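Local atomic coordinates of putative transcriptional regulator (Bacillus cytotoxicus NVH 391-98, PDB entry 3K4H), a protein that probably regulates transcription as a LacI-family regulator, with a periplasmic-binding-protein-like core that holds a glucose-based glycan in its cleft. Residues A[215-218]-A[219-223]. Numbering follows the deposited sequence.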
loop_
_atom_site.group_PDB
_atom_site.type_symbol
_atom_site.label_atom_id
_atom_site.label_comp_id
_atom_site.label_asym_id
_atom_site.label_seq_id
_atom_site.Cartn_x
_atom_site.Cartn_y
_atom_site.Cartn_z
ATOM N N GLY A 215 39.370 0.719 -6.717
ATOM C CA GLY A 215 39.728 -0.065 -7.876
ATOM C C GLY A 215 38.761 -1.194 -8.173
ATOM O O GLY A 215 39.055 -2.082 -8.984
ATOM N N PHE A 216 37.600 -1.176 -7.530
ATOM C CA PHE A 216 36.550 -2.123 -7.904
ATOM C C PHE A 216 35.840 -1.662 -9.165
ATOM O O PHE A 216 35.957 -0.513 -9.605
ATOM C CB PHE A 216 35.521 -2.296 -6.790
ATOM C CG PHE A 216 36.066 -2.904 -5.552
ATOM C CD1 PHE A 216 36.041 -4.266 -5.379
ATOM C CD2 PHE A 216 36.604 -2.108 -4.554
ATOM C CE1 PHE A 216 36.557 -4.828 -4.202
ATOM C CE2 PHE A 216 37.121 -2.650 -3.402
ATOM C CZ PHE A 216 37.099 -3.993 -3.210
ATOM N N VAL A 217 35.086 -2.571 -9.749
ATOM C CA VAL A 217 34.346 -2.222 -10.932
ATOM C C VAL A 217 32.913 -2.560 -10.688
ATOM O O VAL A 217 32.586 -3.681 -10.294
ATOM C CB VAL A 217 34.898 -2.908 -12.218
ATOM C CG1 VAL A 217 33.932 -2.769 -13.367
ATOM C CG2 VAL A 217 36.212 -2.270 -12.610
ATOM N N VAL A 218 32.059 -1.578 -10.918
ATOM C CA VAL A 218 30.630 -1.835 -10.912
ATOM C C VAL A 218 30.204 -2.068 -12.358
ATOM O O VAL A 218 30.542 -1.266 -13.228
ATOM C CB VAL A 218 29.830 -0.690 -10.242
ATOM C CG1 VAL A 218 28.360 -1.029 -10.186
ATOM C CG2 VAL A 218 30.345 -0.434 -8.860
ATOM N N PRO A 219 29.468 -3.167 -12.619
ATOM C CA PRO A 219 28.962 -4.114 -11.635
ATOM C C PRO A 219 29.616 -5.481 -11.587
ATOM O O PRO A 219 29.016 -6.419 -11.026
ATOM C CB PRO A 219 27.557 -4.328 -12.118
ATOM C CG PRO A 219 27.709 -4.338 -13.575
ATOM C CD PRO A 219 28.785 -3.341 -13.908
ATOM N N LYS A 220 30.807 -5.626 -12.163
ATOM C CA LYS A 220 31.435 -6.939 -12.167
ATOM C C LYS A 220 31.749 -7.391 -10.738
ATOM O O LYS A 220 31.458 -8.530 -10.378
ATOM C CB LYS A 220 32.663 -7.009 -13.081
ATOM C CG LYS A 220 33.816 -6.114 -12.699
ATOM C CD LYS A 220 35.170 -6.584 -13.292
ATOM C CE LYS A 220 35.265 -6.443 -14.824
ATOM N NZ LYS A 220 36.667 -6.250 -15.297
ATOM N N ASP A 221 32.312 -6.496 -9.929
ATOM C CA ASP A 221 32.699 -6.844 -8.569
ATOM C C ASP A 221 31.551 -6.664 -7.561
ATOM O O ASP A 221 31.388 -7.468 -6.628
ATOM C CB ASP A 221 33.913 -6.018 -8.133
ATOM C CG ASP A 221 35.125 -6.208 -9.039
ATOM O OD1 ASP A 221 35.483 -7.358 -9.337
ATOM O OD2 ASP A 221 35.742 -5.199 -9.430
ATOM N N VAL A 222 30.765 -5.608 -7.741
ATOM C CA VAL A 222 29.703 -5.293 -6.794
ATOM C C VAL A 222 28.547 -4.726 -7.563
ATOM O O VAL A 222 28.741 -3.832 -8.380
ATOM C CB VAL A 222 30.140 -4.241 -5.745
ATOM C CG1 VAL A 222 28.991 -3.885 -4.836
ATOM C CG2 VAL A 222 31.264 -4.743 -4.909
ATOM N N SER A 223 27.354 -5.252 -7.307
ATOM C CA SER A 223 26.126 -4.710 -7.864
ATOM C C SER A 223 25.507 -3.702 -6.884
ATOM O O SER A 223 25.518 -3.913 -5.660
ATOM C CB SER A 223 25.124 -5.836 -8.164
ATOM O OG SER A 223 25.659 -6.787 -9.064
#
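V217 and D221 join through two hydrogen bonds across a cis-proline (type VI) turn, with the cis peptide bond before P219. The turn belongs to the loop that leads from helix 201-213 to strand 223-227 in a Rossmann-like alpha/beta lobe of the LacI type. G215, with positive phi, ends that helix in a Schellman motif.

One bond is made by backbone alone: D221 N gives its hydrogen to V217 O at 2.9 Å. The other uses a side chain. V217 N donates to D221 OD2 at 2.7 Å, on the anti side of the carboxylate and 15° out of its plane. D221 CG lies beside its own backbone N (chi1 -59°), which helps turn OD2 back to V217 N. V217 is thus held by both its N and its O.

Van der Waals contacts flank this pair. D221 CB sits at the edge of the F216 ring, 3.9 Å from CD1, and ring and carboxylate planes are nearly perpendicular. The K220 side chain crosses V217 at a slant, its CG against V217 CB and CG1. V218 is buried and packs on L208 and L211 of helix 201-213. V218 CG1 meets P219 CB at 3.9 Å and also nears V222 O.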